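Local coordinates for protein ATP-dependent helicase FUN30 (PDB 5GN1) that remodels nucleosomes using ATP hydrolysis, promotes DNA end resection at double-strand breaks and is needed for heterochromatin organization, at residues S209-V214 and I278-F283. Numbering follows the deposited sequence.
Sequences SLFTQV and IFDQSF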
ATOM      1  N   SER A 209      -0.107   6.256   4.099  1.00 19.86           N
ATOM      2  CA  SER A 209       0.052   4.819   3.901  1.00 19.75           C
ATOM      3  C   SER A 209       1.400   4.362   4.435  1.00 21.42           C
ATOM      4  O   SER A 209       2.393   5.090   4.363  1.00 19.95           O
ATOM      5  CB  SER A 209      -0.053   4.407   2.420  1.00 19.97           C
ATOM      6  OG  SER A 209       0.134   3.003   2.291  1.00 24.50           O
ATOM      7  N   LEU A 210       1.426   3.137   4.959  1.00 22.54           N
ATOM      8  CA  LEU A 210       2.680   2.525   5.379  1.00 28.18           C
ATOM      9  C   LEU A 210       3.472   1.964   4.211  1.00 25.98           C
ATOM     10  O   LEU A 210       4.609   1.523   4.410  1.00 24.53           O
ATOM     11  CB  LEU A 210       2.422   1.409   6.401  1.00 22.87           C
ATOM     12  CG  LEU A 210       2.243   1.871   7.851  1.00 28.51           C
ATOM     13  CD1 LEU A 210       1.782   0.727   8.739  1.00 33.49           C
ATOM     14  CD2 LEU A 210       3.537   2.468   8.385  1.00 26.45           C
ATOM     15  N   PHE A 211       2.909   1.988   3.005  1.00 21.51           N
ATOM     16  CA  PHE A 211       3.497   1.348   1.834  1.00 22.75           C
ATOM     17  C   PHE A 211       3.770   2.414   0.786  1.00 19.73           C
ATOM     18  O   PHE A 211       2.831   3.044   0.285  1.00 17.62           O
ATOM     19  CB  PHE A 211       2.555   0.283   1.258  1.00 22.45           C
ATOM     20  CG  PHE A 211       2.319  -0.889   2.164  1.00 27.14           C
ATOM     21  CD1 PHE A 211       1.272  -0.886   3.074  1.00 24.31           C
ATOM     22  CD2 PHE A 211       3.136  -2.016   2.090  1.00 30.28           C
ATOM     23  CE1 PHE A 211       1.051  -1.981   3.913  1.00 28.52           C
ATOM     24  CE2 PHE A 211       2.919  -3.117   2.913  1.00 33.64           C
ATOM     25  CZ  PHE A 211       1.878  -3.100   3.828  1.00 34.84           C
ATOM     26  N   THR A 212       5.045   2.610   0.440  1.00 20.07           N
ATOM     27  CA  THR A 212       5.354   3.516  -0.667  1.00 21.91           C
ATOM     28  C   THR A 212       4.793   3.006  -1.986  1.00 20.29           C
ATOM     29  O   THR A 212       4.435   3.809  -2.856  1.00 18.54           O
ATOM     30  CB  THR A 212       6.865   3.736  -0.791  1.00 29.01           C
ATOM     31  OG1 THR A 212       7.539   2.474  -0.778  1.00 31.45           O
ATOM     32  CG2 THR A 212       7.371   4.604   0.356  1.00 33.98           C
ATOM     33  N   GLN A 213       4.695   1.678  -2.149  1.00 20.66           N
ATOM     34  CA  GLN A 213       4.069   1.114  -3.348  1.00 19.09           C
ATOM     35  C   GLN A 213       2.613   1.544  -3.481  1.00 18.92           C
ATOM     36  O   GLN A 213       2.107   1.734  -4.599  1.00 17.48           O
ATOM     37  CB  GLN A 213       4.142  -0.408  -3.312  1.00 22.44           C
ATOM     38  CG  GLN A 213       5.513  -1.029  -3.456  1.00 27.12           C
ATOM     39  CD  GLN A 213       5.452  -2.531  -3.197  1.00 33.43           C
ATOM     40  OE1 GLN A 213       5.177  -2.972  -2.075  1.00 37.85           O
ATOM     41  NE2 GLN A 213       5.687  -3.318  -4.232  1.00 32.94           N
ATOM     42  N   VAL A 214       1.908   1.652  -2.356  1.00 15.43           N
ATOM     43  CA  VAL A 214       0.544   2.173  -2.394  1.00 16.10           C
ATOM     44  C   VAL A 214       0.537   3.641  -2.810  1.00 14.83           C
ATOM     45  O   VAL A 214      -0.302   4.055  -3.614  1.00 16.83           O
ATOM     46  CB  VAL A 214      -0.154   1.948  -1.040  1.00 16.28           C
ATOM     47  CG1 VAL A 214      -1.437   2.801  -0.925  1.00 20.13           C
ATOM     48  CG2 VAL A 214      -0.469   0.459  -0.846  1.00 19.56           C
ATOM     49  N   ILE A 278      -6.490   7.338   6.660  1.00 19.32           N
ATOM     50  CA  ILE A 278      -5.473   6.327   6.932  1.00 20.16           C
ATOM     51  C   ILE A 278      -5.762   5.206   5.945  1.00 22.19           C
ATOM     52  O   ILE A 278      -6.737   4.465   6.107  1.00 21.08           O
ATOM     53  CB  ILE A 278      -5.531   5.837   8.381  1.00 22.14           C
ATOM     54  CG1 ILE A 278      -5.441   7.011   9.352  1.00 20.89           C
ATOM     55  CG2 ILE A 278      -4.398   4.849   8.668  1.00 20.98           C
ATOM     56  CD1 ILE A 278      -4.123   7.702   9.312  1.00 22.26           C
ATOM     57  N   PHE A 279      -4.962   5.119   4.874  1.00 20.59           N
ATOM     58  CA  PHE A 279      -5.291   4.148   3.837  1.00 19.38           C
ATOM     59  C   PHE A 279      -5.101   2.728   4.349  1.00 23.78           C
ATOM     60  O   PHE A 279      -5.841   1.818   3.954  1.00 25.46           O
ATOM     61  CB  PHE A 279      -4.456   4.398   2.588  1.00 17.74           C
ATOM     62  CG  PHE A 279      -4.944   3.665   1.366  1.00 19.79           C
ATOM     63  CD1 PHE A 279      -5.943   4.210   0.565  1.00 21.27           C
ATOM     64  CD2 PHE A 279      -4.395   2.439   1.007  1.00 23.39           C
ATOM     65  CE1 PHE A 279      -6.397   3.536  -0.563  1.00 24.30           C
ATOM     66  CE2 PHE A 279      -4.832   1.767  -0.131  1.00 21.81           C
ATOM     67  CZ  PHE A 279      -5.834   2.319  -0.916  1.00 21.73           C
ATOM     68  N   ASP A 280      -4.151   2.532   5.256  1.00 23.17           N
ATOM     69  CA  ASP A 280      -3.890   1.219   5.830  1.00 24.62           C
ATOM     70  C   ASP A 280      -3.319   1.451   7.216  1.00 25.34           C
ATOM     71  O   ASP A 280      -2.436   2.297   7.392  1.00 26.24           O
ATOM     72  CB  ASP A 280      -2.927   0.403   4.948  1.00 26.45           C
ATOM     73  CG  ASP A 280      -1.689   1.201   4.532  1.00 28.77           C
ATOM     74  OD1 ASP A 280      -0.721   1.245   5.324  1.00 26.36           O
ATOM     75  OD2 ASP A 280      -1.703   1.801   3.421  1.00 26.52           O
ATOM     76  N   GLN A 281      -3.852   0.747   8.202  1.00 29.04           N
ATOM     77  CA  GLN A 281      -3.492   1.126   9.553  1.00 30.54           C
ATOM     78  C   GLN A 281      -2.159   0.509   9.956  1.00 32.27           C
ATOM     79  O   GLN A 281      -1.678  -0.456   9.363  1.00 31.61           O
ATOM     80  CB  GLN A 281      -4.591   0.723  10.534  1.00 36.71           C
ATOM     81  CG  GLN A 281      -4.757  -0.765  10.686  1.00 36.91           C
ATOM     82  CD  GLN A 281      -6.062  -1.129  11.371  1.00 44.52           C
ATOM     83  OE1 GLN A 281      -6.770  -2.046  10.929  1.00 49.14           O
ATOM     84  NE2 GLN A 281      -6.396  -0.410  12.445  1.00 40.46           N
ATOM     85  N   SER A 282      -1.550   1.110  10.965  1.00 25.58           N
ATOM     86  CA  SER A 282      -0.357   0.580  11.589  1.00 29.48           C
ATOM     87  C   SER A 282      -0.735  -0.342  12.743  1.00 32.68           C
ATOM     88  O   SER A 282      -1.775  -0.170  13.388  1.00 30.53           O
ATOM     89  CB  SER A 282       0.526   1.721  12.099  1.00 34.40           C
ATOM     90  OG  SER A 282       1.626   1.222  12.836  1.00 36.84           O
ATOM     91  N   PHE A 283       0.124  -1.336  12.998  1.00 37.24           N
ATOM     92  CA  PHE A 283      -0.083  -2.187  14.166  1.00 35.38           C
ATOM     93  C   PHE A 283       0.204  -1.447  15.464  1.00 31.81           C
ATOM     94  O   PHE A 283      -0.239  -1.898  16.523  1.00 35.29           O
ATOM     95  CB  PHE A 283       0.780  -3.449  14.083  1.00 34.47           C
ATOM     96  CG  PHE A 283       0.457  -4.482  15.144  1.00 29.53           C
ATOM     97  CD1 PHE A 283      -0.639  -5.324  15.000  1.00 39.42           C
ATOM     98  CD2 PHE A 283       1.258  -4.620  16.274  1.00 42.22           C
ATOM     99  CE1 PHE A 283      -0.942  -6.282  15.973  1.00 38.13           C
ATOM    100  CE2 PHE A 283       0.965  -5.572  17.245  1.00 33.73           C
ATOM    101  CZ  PHE A 283      -0.137  -6.403  17.091  1.00 34.56           C
TER
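Ser209, the last residue of strand 205-209, faces Phe279, just past the neighbouring parallel strand 275-278, their CA atoms 5.4 Å apart. From there the first segment turns through Leu210 and Phe211, the N-cap residue, into helix 212-224, while 278-283 continues as an irregular loop toward helix 285-292. Asp280 bridges the two exits. Its carboxylate grips 209-214 twice: OD2 accepts a very short hydrogen bond from Ser209 OG (2.5 Å), and OD1 takes Leu210 N on its syn lone pair at 2.9 Å, nearly straight at 164°. Serine suits its place because the same hydroxyl oxygen, anti to the backbone N (chi1 179°), also accepts from Phe211 N at 3.0 Å, making an ST turn. Aspartate suits its own because its two oxygens can each take one of two adjacent donors. Phe211 brings CD1 to Asp280 OD1 at 3.7 Å, the oxygen lying at the ring edge near its plane, where the C-H groups carry slight positive charge; the ring also packs on Met105 and Arg108 of helix 100-110. An apolar contact flanks the polar centre, Val214 CG1 meeting the Phe279 ring obliquely, 3.6 Å from CD2. Leu210 CD1 makes van der Waals contact with the loop backbone, 3.6 Å from Ser282 CA. The contact joins the C-terminal exits of two adjacent strands in the parallel sheet of this RecA-like, C-terminal part of the ATPase domain. Here a buried carboxylate takes hydrogen bonds from a hydroxyl and a backbone N-H, which would favour its charged form and tie the turn that leads into helix 212-224 to the loop before helix 285-292.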